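PDB 4XZ7: transglutaminase-like domain-containing protein from Streptococcus suis, which probably acts as a transglutaminase through its transglutaminase-like domain and serves the bacterium as an antiphagocytic virulence factor. Local coordinates for residues His37-Gly42 against Ser149-Asn154; Asn64-Asn69 against Leu83-Gly88; His123-Ile128 against Met156-His161; Leu143-Asn148 against Leu163-Lys168; Lys87-Ala92 against Pro119-Ala124. All coordinates share one frame; numbering follows the deposited sequence.

Followed from the N terminus, the chain opens contact 1 at His37-Gly42 and closes this long loop at Ser149-Asn154. Nested inside it, contact 2 brings Leu83-Gly88 back onto Asn64-Asn69; contact 5 starts on Lys87 and Gly88, where contact 2 ends, and closes at Pro119-Ala124. His123 and Ala124 pass straight into contact 3, whose partner Met156-His161 lies beyond the end of contact 1, making the two cross. Contact 4, from Leu143-Asn148 to Leu163-Lys168, crosses both contact 1 and contact 3. Contact 2 belongs to one mixed sheet, contacts 3, 4 and 5 to a second, and contact 1 joins the two.

Contact 1: residues His37-Gly42 against Ser149-Asn154; sequences HVLKLG and SLKNIN
The junction between two mixed beta-sheets is made here by Leu39, Leu41 and Gly42, at and just beyond the end of strand 36-40, meeting Ser149 and Lys151 of strand 149-152. No direct hydrogen bond links the two segments, and the contact rests on one long side chain and one water. Lys151 carries most of it. Its chain bends at chi2 (-85°), which turns CD away from an extended course, and the methylenes then run across the end of the first strand. CG packs against Leu41 CD2 at 4.3 Å. Further out, Lys151 CE lies 4.5 Å from Leu39 CD2. The distance from Lys151 CE to Lys40 O is 4.1 Å. Lys151 NZ is hydrogen-bonded to Phe43 O just beyond the segment. The aliphatic part of the lysine thus covers the two leucines while its charged tip is met by backbone.

This is an inter-sheet contact rather than strand pairing: strand 36-40 pairs with strand 79-86 in its own sheet, and strand 149-152 with strand 157-167 in the other, whose Ile158 also touches Leu41. At the far end of the contact the chain turns at Gly42, where the positive phi of 104° suits a residue without a side chain. There Ser149 OG, held between its backbone N and carbonyl carbon (chi1 62°), comes within 3.3 Å of Gly42 CA. A water completes the link, accepting from Gly42 N at 2.9 Å and hydrogen-bonding to Ser149 OG at 2.9 Å. Leu150 points the other way, onto the ring of Tyr159.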
# COMPACT_ATOMS: atom_id res chain seq x y z
N HIS B 37 -0.41 21.05 -28.29
CA HIS B 37 0.18 19.80 -27.82
C HIS B 37 1.00 20.15 -26.60
O HIS B 37 1.41 21.30 -26.43
CB HIS B 37 1.04 19.09 -28.88
CG HIS B 37 0.26 18.59 -30.04
ND1 HIS B 37 -1.09 18.31 -29.96
CD2 HIS B 37 0.61 18.36 -31.33
CE1 HIS B 37 -1.53 17.92 -31.14
NE2 HIS B 37 -0.52 17.94 -31.99
N VAL B 38 1.25 19.17 -25.74
CA VAL B 38 2.03 19.45 -24.54
C VAL B 38 3.10 18.39 -24.32
O VAL B 38 2.79 17.20 -24.25
CB VAL B 38 1.15 19.53 -23.28
CG1 VAL B 38 2.03 19.84 -22.06
CG2 VAL B 38 0.05 20.59 -23.46
N LEU B 39 4.34 18.84 -24.22
CA LEU B 39 5.48 17.97 -23.95
C LEU B 39 5.92 18.16 -22.52
O LEU B 39 6.01 19.28 -22.04
CB LEU B 39 6.65 18.28 -24.88
CG LEU B 39 6.37 18.11 -26.37
CD1 LEU B 39 7.54 18.61 -27.22
CD2 LEU B 39 6.07 16.64 -26.67
N LYS B 40 6.20 17.05 -21.84
CA LYS B 40 6.74 17.12 -20.50
C LYS B 40 8.19 16.66 -20.55
O LYS B 40 8.48 15.57 -21.06
CB LYS B 40 5.94 16.25 -19.53
CG LYS B 40 6.47 16.29 -18.11
CD LYS B 40 5.52 15.62 -17.11
CE LYS B 40 6.07 15.73 -15.68
NZ LYS B 40 5.20 15.13 -14.63
N LEU B 41 9.08 17.47 -20.02
CA LEU B 41 10.50 17.16 -20.10
C LEU B 41 10.80 15.90 -19.33
O LEU B 41 10.47 15.79 -18.15
CB LEU B 41 11.34 18.31 -19.57
CG LEU B 41 11.33 19.61 -20.37
CD1 LEU B 41 12.42 20.55 -19.84
CD2 LEU B 41 11.53 19.31 -21.87
N GLY B 42 11.42 14.94 -20.01
CA GLY B 42 11.83 13.69 -19.39
C GLY B 42 10.92 12.54 -19.77
O GLY B 42 11.17 11.40 -19.38
N SER B 149 16.83 11.27 -21.44
CA SER B 149 16.03 11.57 -22.63
C SER B 149 16.28 12.97 -23.09
O SER B 149 16.89 13.76 -22.38
CB SER B 149 14.54 11.38 -22.36
OG SER B 149 14.11 12.27 -21.37
N LEU B 150 15.80 13.29 -24.28
CA LEU B 150 16.03 14.62 -24.83
C LEU B 150 14.83 15.01 -25.67
O LEU B 150 14.04 14.16 -26.09
CB LEU B 150 17.35 14.66 -25.64
CG LEU B 150 17.56 13.70 -26.82
CD1 LEU B 150 16.82 14.13 -28.10
CD2 LEU B 150 19.04 13.55 -27.16
N LYS B 151 14.67 16.31 -25.90
CA LYS B 151 13.73 16.79 -26.89
C LYS B 151 14.46 17.79 -27.77
O LYS B 151 15.08 18.74 -27.25
CB LYS B 151 12.52 17.48 -26.27
CG LYS B 151 11.76 16.67 -25.24
CD LYS B 151 10.76 15.80 -25.91
CE LYS B 151 9.87 15.12 -24.88
NZ LYS B 151 9.39 13.81 -25.46
N ASN B 152 14.38 17.57 -29.08
CA ASN B 152 14.80 18.58 -30.05
C ASN B 152 13.69 19.60 -30.22
O ASN B 152 12.56 19.22 -30.53
CB ASN B 152 15.16 17.92 -31.39
CG ASN B 152 16.43 17.08 -31.30
OD1 ASN B 152 17.52 17.61 -31.03
ND2 ASN B 152 16.31 15.77 -31.50
N ILE B 153 13.98 20.87 -29.98
CA ILE B 153 12.98 21.90 -30.23
C ILE B 153 13.45 22.93 -31.27
O ILE B 153 14.28 22.61 -32.13
CB ILE B 153 12.55 22.56 -28.93
CG1 ILE B 153 13.72 23.28 -28.25
CG2 ILE B 153 11.95 21.51 -27.98
CD1 ILE B 153 13.30 24.01 -26.96
N ASN B 154 12.89 24.13 -31.25
CA ASN B 154 13.25 25.11 -32.27
C ASN B 154 14.64 25.69 -32.00
O ASN B 154 14.80 26.58 -31.17
CB ASN B 154 12.24 26.26 -32.35
CG ASN B 154 10.83 25.79 -32.75
OD1 ASN B 154 9.84 26.40 -32.38
ND2 ASN B 154 10.75 24.72 -33.52
O HOH W 1 12.84 14.61 -22.48

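Contact 2: residues Asn64-Asn69 against Leu83-Gly88; sequences NFLVIN and LVMNKG
Leu83 meets Leu66 by one direct backbone bond, Leu66 N to Leu83 O at 2.9 Å. The other half of the exchange is carried by a water, which accepts from Leu83 N at 2.8 Å and donates to Leu66 O at 2.8 Å, so the antiparallel strands are already parting here. Leu83 CD2 still reaches across to Ile68 CD1 at 3.5 Å, the two side chains crossing at about a right angle. Val84 forms a non-hydrogen-bonded pair with Phe65. The side chains lie side by side and point the same way; CG1, anti to the valine's carbonyl carbon (chi1 -58°), touches the ring at Phe65 CD2 at 3.4 Å. Met85 closes a two-bond pair with Asn64, giving its N to Asn64 O at 3.1 Å and taking Asn64 N on its own O at 3.0 Å. Beyond the strand, Lys87 crosses Asn64 at roughly a right angle, its CG 3.8 Å from Asn64 ND2. Strand 79-86 lies between strands 63-68 and 36-40, and strand 14-17 follows on the far side of 63-68. Phe65 stacks on Phe22 of helix 19-29, while Leu83 and Ile68 face Ile158 of the second sheet.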
# COMPACT_ATOMS: atom_id res chain seq x y z
N ASN B 64 5.33 23.18 -13.89
CA ASN B 64 5.52 24.54 -14.36
C ASN B 64 5.70 24.58 -15.87
O ASN B 64 5.88 23.55 -16.50
CB ASN B 64 6.71 25.18 -13.65
CG ASN B 64 6.40 25.49 -12.20
OD1 ASN B 64 5.37 26.10 -11.90
ND2 ASN B 64 7.26 25.04 -11.29
N PHE B 65 5.65 25.77 -16.44
CA PHE B 65 5.61 25.93 -17.88
C PHE B 65 6.90 26.62 -18.27
O PHE B 65 7.41 27.44 -17.51
CB PHE B 65 4.39 26.75 -18.30
CG PHE B 65 3.08 26.07 -18.00
CD1 PHE B 65 2.52 26.15 -16.73
CD2 PHE B 65 2.43 25.33 -18.98
CE1 PHE B 65 1.33 25.50 -16.44
CE2 PHE B 65 1.24 24.68 -18.69
CZ PHE B 65 0.69 24.76 -17.42
N LEU B 66 7.43 26.29 -19.44
CA LEU B 66 8.67 26.92 -19.90
C LEU B 66 8.41 27.96 -20.97
O LEU B 66 7.61 27.74 -21.88
CB LEU B 66 9.63 25.87 -20.46
CG LEU B 66 10.09 24.79 -19.49
CD1 LEU B 66 11.27 24.06 -20.10
CD2 LEU B 66 10.47 25.41 -18.16
N VAL B 67 9.10 29.09 -20.85
CA VAL B 67 9.14 30.05 -21.94
C VAL B 67 10.59 30.13 -22.40
O VAL B 67 11.48 30.38 -21.60
CB VAL B 67 8.62 31.44 -21.52
CG1 VAL B 67 8.64 32.39 -22.70
CG2 VAL B 67 7.21 31.34 -20.95
N ILE B 68 10.83 29.89 -23.68
CA ILE B 68 12.20 29.82 -24.17
C ILE B 68 12.49 30.90 -25.19
O ILE B 68 11.88 30.94 -26.27
CB ILE B 68 12.50 28.43 -24.77
CG1 ILE B 68 12.25 27.37 -23.70
CG2 ILE B 68 13.94 28.36 -25.28
CD1 ILE B 68 12.46 25.98 -24.16
N ASN B 69 13.42 31.79 -24.85
CA ASN B 69 13.76 32.94 -25.70
C ASN B 69 12.51 33.76 -26.04
O ASN B 69 12.33 34.20 -27.18
CB ASN B 69 14.47 32.49 -26.98
CG ASN B 69 15.84 31.87 -26.71
OD1 ASN B 69 16.33 31.86 -25.58
ND2 ASN B 69 16.47 31.35 -27.76
N LEU B 83 5.91 23.38 -23.51
CA LEU B 83 6.84 22.57 -22.73
C LEU B 83 6.58 22.74 -21.25
O LEU B 83 6.55 23.87 -20.76
CB LEU B 83 8.29 22.95 -23.02
CG LEU B 83 9.07 22.37 -24.20
CD1 LEU B 83 8.18 22.04 -25.36
CD2 LEU B 83 10.10 23.40 -24.62
N VAL B 84 6.42 21.64 -20.52
CA VAL B 84 6.27 21.72 -19.07
C VAL B 84 7.25 20.78 -18.38
O VAL B 84 7.85 19.93 -19.02
CB VAL B 84 4.85 21.34 -18.63
CG1 VAL B 84 3.85 22.24 -19.29
CG2 VAL B 84 4.57 19.87 -18.99
N MET B 85 7.40 20.91 -17.07
CA MET B 85 8.21 19.96 -16.32
C MET B 85 7.71 19.87 -14.89
O MET B 85 7.09 20.81 -14.40
CB MET B 85 9.69 20.35 -16.36
CG MET B 85 10.03 21.55 -15.53
SD MET B 85 11.78 21.99 -15.52
CE MET B 85 11.69 23.37 -14.40
N ASN B 86 7.95 18.73 -14.24
CA ASN B 86 7.56 18.52 -12.84
C ASN B 86 8.05 19.66 -11.96
O ASN B 86 9.19 20.12 -12.10
CB ASN B 86 8.10 17.19 -12.32
CG ASN B 86 7.05 16.09 -12.34
OD1 ASN B 86 5.88 16.33 -12.03
ND2 ASN B 86 7.46 14.88 -12.72
N LYS B 87 7.17 20.13 -11.08
CA LYS B 87 7.47 21.29 -10.23
C LYS B 87 8.78 21.18 -9.43
O LYS B 87 9.44 22.20 -9.18
CB LYS B 87 6.29 21.56 -9.28
CG LYS B 87 5.06 22.21 -9.95
CD LYS B 87 3.99 22.61 -8.92
CE LYS B 87 2.89 23.49 -9.51
NZ LYS B 87 3.15 24.94 -9.36
N GLY B 88 9.19 19.98 -9.02
CA GLY B 88 10.44 19.89 -8.26
C GLY B 88 11.72 19.73 -9.09
O GLY B 88 12.82 19.66 -8.53
O HOH W 2 6.48 26.09 -23.84

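Contact 3: residues His123-Ile128 against Met156-His161; sequences HALFKI and MTIYSH
Tyr159 and Ala124 form the firm centre of this antiparallel pairing: Tyr159 N donates to Ala124 O at 2.9 Å in an almost straight bond (175°), and Ala124 N returns one to Tyr159 O at 2.9 Å. As strand 121-124 gives way to a loop, the chain folds back over the tyrosine ring. Lys127 CA sits over the centre of one face, 3.6 Å from the Tyr159 centroid and 11° off the normal, a CH-pi contact. Thr157 CG2 lies against the opposite face, towards the rim, and the phenol ring is sandwiched. Ile128 CG1 fills in behind, 3.7 Å from Tyr159 CB. Leu125 and Ile158 run side by side, with Leu125 CD2 on Ile158 CG1 at 3.6 Å.

The Leu125-Thr157 end is looser. No direct backbone bond joins these two residues; a water accepts from Thr157 N at 2.9 Å and donates to Leu125 O. Beyond CB and CG, which brush the tyrosine ring, the extended side chain of Lys127 leads away into solvent.

The buried polar groups lie at the other end, where His123 ND1 and Ser160 OG are hydrogen-bonded at 2.5 Å, a distance too short to be read closely; OG lies at the edge of the imidazole, in its plane. With Asp89 bonded to NE2, both ring nitrogens are engaged, which fixes the rotation of the imidazole and satisfies its polar atoms in a buried place.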
# COMPACT_ATOMS: atom_id res chain seq x y z
N HIS B 123 17.62 19.05 -15.97
CA HIS B 123 17.61 19.31 -17.40
C HIS B 123 18.67 20.35 -17.78
O HIS B 123 19.09 21.15 -16.95
CB HIS B 123 16.24 19.81 -17.87
CG HIS B 123 15.08 19.11 -17.23
ND1 HIS B 123 14.53 17.95 -17.73
CD2 HIS B 123 14.36 19.42 -16.12
CE1 HIS B 123 13.52 17.58 -16.97
NE2 HIS B 123 13.40 18.45 -15.98
N ALA B 124 19.09 20.34 -19.03
CA ALA B 124 20.12 21.28 -19.44
C ALA B 124 20.11 21.44 -20.95
O ALA B 124 19.74 20.51 -21.68
CB ALA B 124 21.49 20.82 -18.95
N LEU B 125 20.51 22.62 -21.42
CA LEU B 125 20.60 22.88 -22.86
C LEU B 125 21.89 22.33 -23.46
O LEU B 125 22.10 22.39 -24.68
CB LEU B 125 20.49 24.38 -23.14
CG LEU B 125 19.11 24.96 -22.82
CD1 LEU B 125 19.15 26.47 -22.93
CD2 LEU B 125 18.03 24.38 -23.72
N PHE B 126 22.75 21.79 -22.61
CA PHE B 126 23.94 21.08 -23.07
C PHE B 126 23.75 19.61 -22.72
O PHE B 126 22.93 19.27 -21.88
CB PHE B 126 25.22 21.65 -22.44
CG PHE B 126 25.16 21.75 -20.95
CD1 PHE B 126 25.54 20.68 -20.15
CD2 PHE B 126 24.73 22.91 -20.34
CE1 PHE B 126 25.47 20.77 -18.77
CE2 PHE B 126 24.67 23.00 -18.97
CZ PHE B 126 25.03 21.93 -18.18
N LYS B 127 24.52 18.75 -23.37
CA LYS B 127 24.31 17.32 -23.25
C LYS B 127 24.64 16.83 -21.86
O LYS B 127 25.75 17.01 -21.36
CB LYS B 127 25.15 16.56 -24.26
CG LYS B 127 24.99 15.06 -24.16
CD LYS B 127 25.54 14.37 -25.40
CE LYS B 127 25.38 12.86 -25.29
NZ LYS B 127 25.99 12.18 -26.44
N ILE B 128 23.65 16.21 -21.23
CA ILE B 128 23.85 15.55 -19.97
C ILE B 128 23.17 14.20 -20.05
O ILE B 128 22.10 14.07 -20.67
CB ILE B 128 23.27 16.36 -18.78
CG1 ILE B 128 21.79 16.66 -19.02
CG2 ILE B 128 24.05 17.64 -18.61
CD1 ILE B 128 21.01 17.15 -17.79
N MET B 156 17.31 24.36 -30.65
CA MET B 156 18.09 23.83 -29.54
C MET B 156 17.58 22.46 -29.08
O MET B 156 16.53 22.00 -29.52
CB MET B 156 18.09 24.82 -28.37
CG MET B 156 16.78 24.89 -27.63
SD MET B 156 16.63 26.42 -26.68
CE MET B 156 16.39 27.60 -27.99
N THR B 157 18.34 21.81 -28.20
CA THR B 157 18.02 20.50 -27.66
C THR B 157 18.06 20.54 -26.14
O THR B 157 18.99 21.08 -25.56
CB THR B 157 19.02 19.44 -28.16
OG1 THR B 157 19.02 19.44 -29.60
CG2 THR B 157 18.65 18.06 -27.66
N ILE B 158 17.03 19.98 -25.51
CA ILE B 158 16.96 19.93 -24.05
C ILE B 158 17.17 18.50 -23.59
O ILE B 158 16.47 17.61 -24.04
CB ILE B 158 15.60 20.43 -23.52
CG1 ILE B 158 15.37 21.89 -23.93
CG2 ILE B 158 15.56 20.32 -22.01
CD1 ILE B 158 13.99 22.42 -23.56
N TYR B 159 18.16 18.30 -22.72
CA TYR B 159 18.54 16.97 -22.24
C TYR B 159 18.09 16.81 -20.81
O TYR B 159 18.08 17.78 -20.06
CB TYR B 159 20.06 16.76 -22.31
CG TYR B 159 20.64 16.90 -23.71
CD1 TYR B 159 20.86 15.79 -24.50
CD2 TYR B 159 20.97 18.17 -24.23
CE1 TYR B 159 21.39 15.91 -25.76
CE2 TYR B 159 21.50 18.30 -25.48
CZ TYR B 159 21.71 17.17 -26.25
OH TYR B 159 22.23 17.31 -27.51
N SER B 160 17.77 15.59 -20.41
CA SER B 160 17.11 15.33 -19.13
C SER B 160 17.57 14.01 -18.55
O SER B 160 17.78 13.06 -19.29
CB SER B 160 15.58 15.27 -19.31
OG SER B 160 15.04 16.50 -19.75
N HIS B 161 17.68 13.93 -17.23
CA HIS B 161 17.81 12.61 -16.60
C HIS B 161 17.49 12.73 -15.12
O HIS B 161 17.33 13.83 -14.60
CB HIS B 161 19.20 11.99 -16.83
CG HIS B 161 20.33 12.76 -16.20
ND1 HIS B 161 20.46 12.92 -14.84
CD2 HIS B 161 21.41 13.38 -16.75
CE1 HIS B 161 21.55 13.63 -14.57
NE2 HIS B 161 22.14 13.93 -15.72
O HOH W 3 21.08 22.47 -27.59
O HOH W 4 19.92 12.67 -21.39

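Contact 4: residues Leu143-Asn148 against Leu163-Lys168; sequences LGTAEN and LTVDNK
Thr145 turns OG1 anti to its backbone N (chi1 -157°), which carries the hydroxyl across to Thr164 O at 2.6 Å. The donor approaches from well above the carbonyl plane, 50° out of it. The same OG1 accepts from a water at 2.8 Å. Thr164 O has a second donor, another water at 2.8 Å, which in turn takes Ala146 N, so hydroxyl and water together bridge the widening gap past the paired strands. At the other end, Leu143 lays CD2 against Asp166 O at 3.5 Å while CD1 meets Val165 CG2. Between these ends Gly144 and Asp166 form an antiparallel hydrogen-bonded pair: Gly144 N donates to Asp166 O at 2.8 Å, and Asp166 N answers to Gly144 O with a longer 3.2 Å. With no side chain at Gly144, Lys168 comes in close and rests CB on the carbonyl carbon of Leu143.

Asp166 is buried, and its OD1 takes Asn167 N at 2.7 Å. Asn185 N and Val186 N of the second subunit also bind this carboxylate, and these backbone donors probably stabilise its charge in the dimer interface. Strand 157-167 runs here between strands 143-144 and 106-107. Helix 132-140 covers Leu143, Thr145 and Val165 with Leu138, and Phe191 of the second subunit packs on Leu143.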
# COMPACT_ATOMS: atom_id res chain seq x y z
N LEU B 143 18.96 0.91 -6.16
CA LEU B 143 18.39 2.22 -6.46
C LEU B 143 18.09 2.37 -7.95
O LEU B 143 18.65 1.65 -8.78
CB LEU B 143 19.34 3.33 -6.03
CG LEU B 143 19.79 3.36 -4.57
CD1 LEU B 143 20.98 4.33 -4.36
CD2 LEU B 143 18.61 3.72 -3.65
N GLY B 144 17.22 3.32 -8.27
CA GLY B 144 16.95 3.73 -9.64
C GLY B 144 16.83 5.24 -9.72
O GLY B 144 16.83 5.93 -8.69
N THR B 145 16.73 5.76 -10.93
CA THR B 145 16.70 7.21 -11.16
C THR B 145 16.22 7.38 -12.58
O THR B 145 16.43 6.50 -13.41
CB THR B 145 18.09 7.87 -10.96
OG1 THR B 145 17.93 9.27 -10.67
CG2 THR B 145 18.93 7.74 -12.21
N ALA B 146 15.51 8.47 -12.85
CA ALA B 146 14.85 8.60 -14.14
C ALA B 146 15.85 8.45 -15.29
O ALA B 146 17.03 8.81 -15.17
CB ALA B 146 14.12 9.93 -14.24
N GLU B 147 15.35 7.94 -16.39
CA GLU B 147 16.17 7.60 -17.54
C GLU B 147 16.60 8.82 -18.32
O GLU B 147 16.04 9.91 -18.14
CB GLU B 147 15.39 6.64 -18.45
CG GLU B 147 14.81 5.46 -17.67
CD GLU B 147 15.88 4.58 -17.00
OE1 GLU B 147 15.73 4.28 -15.79
OE2 GLU B 147 16.86 4.19 -17.70
N ASN B 148 17.59 8.63 -19.19
CA ASN B 148 18.07 9.69 -20.06
C ASN B 148 17.04 10.00 -21.12
O ASN B 148 16.44 9.09 -21.67
CB ASN B 148 19.37 9.28 -20.75
CG ASN B 148 20.48 9.00 -19.76
OD1 ASN B 148 20.58 9.66 -18.70
ND2 ASN B 148 21.35 8.04 -20.10
N LEU B 163 17.40 13.11 -11.24
CA LEU B 163 18.17 13.86 -10.27
C LEU B 163 18.16 13.12 -8.93
O LEU B 163 19.21 12.92 -8.33
CB LEU B 163 17.63 15.28 -10.09
CG LEU B 163 18.37 16.15 -9.05
CD1 LEU B 163 19.87 16.16 -9.31
CD2 LEU B 163 17.83 17.56 -9.07
N THR B 164 16.98 12.72 -8.46
CA THR B 164 16.89 11.97 -7.21
C THR B 164 17.02 10.47 -7.45
O THR B 164 16.61 9.95 -8.49
CB THR B 164 15.56 12.22 -6.47
OG1 THR B 164 14.50 11.86 -7.35
CG2 THR B 164 15.41 13.70 -6.07
N VAL B 165 17.60 9.79 -6.46
CA VAL B 165 17.66 8.35 -6.47
C VAL B 165 16.69 7.83 -5.41
O VAL B 165 16.41 8.51 -4.42
CB VAL B 165 19.10 7.83 -6.22
CG1 VAL B 165 20.04 8.39 -7.27
CG2 VAL B 165 19.59 8.22 -4.85
N ASP B 166 16.16 6.63 -5.64
CA ASP B 166 15.22 6.04 -4.71
C ASP B 166 15.29 4.53 -4.91
O ASP B 166 15.94 4.05 -5.84
CB ASP B 166 13.79 6.54 -4.97
CG ASP B 166 12.89 6.44 -3.74
OD1 ASP B 166 13.26 5.77 -2.75
OD2 ASP B 166 11.79 7.03 -3.78
N ASN B 167 14.64 3.81 -4.00
CA ASN B 167 14.29 2.41 -4.19
C ASN B 167 13.93 2.16 -5.64
O ASN B 167 13.10 2.87 -6.20
CB ASN B 167 13.11 2.09 -3.24
CG ASN B 167 12.81 0.64 -3.14
OD1 ASN B 167 12.76 -0.06 -4.14
ND2 ASN B 167 12.55 0.17 -1.91
N LYS B 168 14.55 1.18 -6.30
CA LYS B 168 14.30 1.01 -7.72
C LYS B 168 12.86 0.51 -7.98
O LYS B 168 12.36 0.61 -9.10
CB LYS B 168 15.33 0.07 -8.35
CG LYS B 168 15.12 -1.42 -8.07
CD LYS B 168 16.25 -2.27 -8.70
CE LYS B 168 15.92 -3.75 -8.63
NZ LYS B 168 16.95 -4.61 -9.27
O HOH W 5 20.31 10.73 -10.56
O HOH W 6 14.89 10.38 -10.67

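Contact 5: residues Lys87-Ala92 against Pro119-Ala124; sequences KGDVIA and PKRIHA
A short parallel strand pair, Val90-Ile91 beside Ile122-His123, is keyed at its start by the carboxylate of Asp89, which reaches the neighbouring strand with both oxygens. The chain between the two strands passes through helix 95-101 and strand 106-107, and the pair forms part of a mixed sheet in which strand 121-124 is also flanked by strand 157-167. The backbone bonds step along in the staggered parallel manner: Val90 N to Arg121 O at 3.1 Å, His123 N to Val90 O at 2.9 Å and Ala92 N to His123 O at 2.9 Å. On one side of the sheet Val90 CG2 packs on Ile122 CG1 at 3.8 Å, and Tyr98 of helix 95-101 covers Ile122 and Ala92. On the other side Ile91 and His123 lie against Met85 of the first sheet.

Asp89 divides its work between its oxygens. OD1 takes Arg121 N at 2.8 Å from above the carboxylate plane, 68° out of it. OD2 is met on its anti side by His123 NE2 at 2.7 Å. OD2 lies close to the imidazole plane, although carboxylate and ring are turned 43° against each other. Bonded through both oxygens, the carboxylate is restrained in its rotation. Arg121 sends its extended chain away from this strand, to a cation-pi contact with Phe43. Lys120, bent at chi2 and chi4, curls back beside the turn and hydrogen-bonds Ser116 O. Its NZ sits 3.7 Å from Gly88 CA, where a side chain on residue 88 would project; the glycine's lack of one lets the amine approach.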
# COMPACT_ATOMS: atom_id res chain seq x y z
N LYS B 87 7.17 20.13 -11.08
CA LYS B 87 7.47 21.29 -10.23
C LYS B 87 8.78 21.18 -9.43
O LYS B 87 9.44 22.20 -9.18
CB LYS B 87 6.29 21.56 -9.28
CG LYS B 87 5.06 22.21 -9.95
CD LYS B 87 3.99 22.61 -8.92
CE LYS B 87 2.89 23.49 -9.51
NZ LYS B 87 3.15 24.94 -9.36
N GLY B 88 9.19 19.98 -9.02
CA GLY B 88 10.44 19.89 -8.26
C GLY B 88 11.72 19.73 -9.09
O GLY B 88 12.82 19.66 -8.53
N ASP B 89 11.59 19.66 -10.41
CA ASP B 89 12.75 19.49 -11.30
C ASP B 89 13.66 20.70 -11.26
O ASP B 89 13.22 21.79 -10.95
CB ASP B 89 12.30 19.26 -12.75
CG ASP B 89 11.81 17.85 -12.98
OD1 ASP B 89 11.62 17.11 -11.99
OD2 ASP B 89 11.63 17.49 -14.16
N VAL B 90 14.93 20.51 -11.60
CA VAL B 90 15.79 21.68 -11.74
C VAL B 90 16.42 21.78 -13.13
O VAL B 90 16.65 20.79 -13.84
CB VAL B 90 16.89 21.71 -10.65
CG1 VAL B 90 16.43 20.97 -9.38
CG2 VAL B 90 18.20 21.17 -11.17
N ILE B 91 16.65 23.02 -13.55
CA ILE B 91 17.33 23.29 -14.79
C ILE B 91 18.74 23.82 -14.52
O ILE B 91 18.88 24.86 -13.90
CB ILE B 91 16.57 24.29 -15.64
CG1 ILE B 91 15.22 23.70 -16.06
CG2 ILE B 91 17.44 24.72 -16.84
CD1 ILE B 91 14.42 24.59 -16.96
N ALA B 92 19.76 23.09 -14.96
CA ALA B 92 21.13 23.54 -14.75
C ALA B 92 21.44 24.72 -15.65
O ALA B 92 21.19 24.68 -16.86
CB ALA B 92 22.12 22.41 -15.02
N PRO B 119 10.13 10.82 -8.33
CA PRO B 119 11.46 11.13 -8.89
C PRO B 119 11.57 12.53 -9.54
O PRO B 119 10.75 12.90 -10.37
CB PRO B 119 11.65 10.02 -9.92
CG PRO B 119 10.96 8.82 -9.26
CD PRO B 119 9.72 9.43 -8.63
N LYS B 120 12.54 13.32 -9.09
CA LYS B 120 12.85 14.59 -9.74
C LYS B 120 13.84 14.40 -10.88
O LYS B 120 14.63 13.44 -10.90
CB LYS B 120 13.41 15.58 -8.72
CG LYS B 120 12.48 15.83 -7.54
CD LYS B 120 11.03 16.03 -8.02
CE LYS B 120 10.01 15.92 -6.89
NZ LYS B 120 10.16 17.01 -5.89
N ARG B 121 13.82 15.32 -11.84
CA ARG B 121 14.75 15.29 -12.96
C ARG B 121 15.58 16.57 -13.02
O ARG B 121 15.21 17.59 -12.44
CB ARG B 121 13.99 15.04 -14.28
CG ARG B 121 13.34 13.68 -14.33
CD ARG B 121 12.41 13.45 -15.53
NE ARG B 121 11.45 12.38 -15.22
CZ ARG B 121 11.42 11.22 -15.86
NH1 ARG B 121 12.26 10.98 -16.86
NH2 ARG B 121 10.53 10.30 -15.52
N ILE B 122 16.72 16.50 -13.69
CA ILE B 122 17.52 17.69 -13.96
C ILE B 122 17.61 17.82 -15.48
O ILE B 122 17.64 16.80 -16.19
CB ILE B 122 18.94 17.60 -13.31
CG1 ILE B 122 19.81 18.80 -13.67
CG2 ILE B 122 19.67 16.32 -13.70
CD1 ILE B 122 20.98 18.98 -12.72
N HIS B 123 17.62 19.05 -15.97
CA HIS B 123 17.61 19.31 -17.40
C HIS B 123 18.67 20.35 -17.78
O HIS B 123 19.09 21.15 -16.95
CB HIS B 123 16.24 19.81 -17.87
CG HIS B 123 15.08 19.11 -17.23
ND1 HIS B 123 14.53 17.95 -17.73
CD2 HIS B 123 14.36 19.42 -16.12
CE1 HIS B 123 13.52 17.58 -16.97
NE2 HIS B 123 13.40 18.45 -15.98
N ALA B 124 19.09 20.34 -19.03
CA ALA B 124 20.12 21.28 -19.44
C ALA B 124 20.11 21.44 -20.95
O ALA B 124 19.74 20.51 -21.68
CB ALA B 124 21.49 20.82 -18.95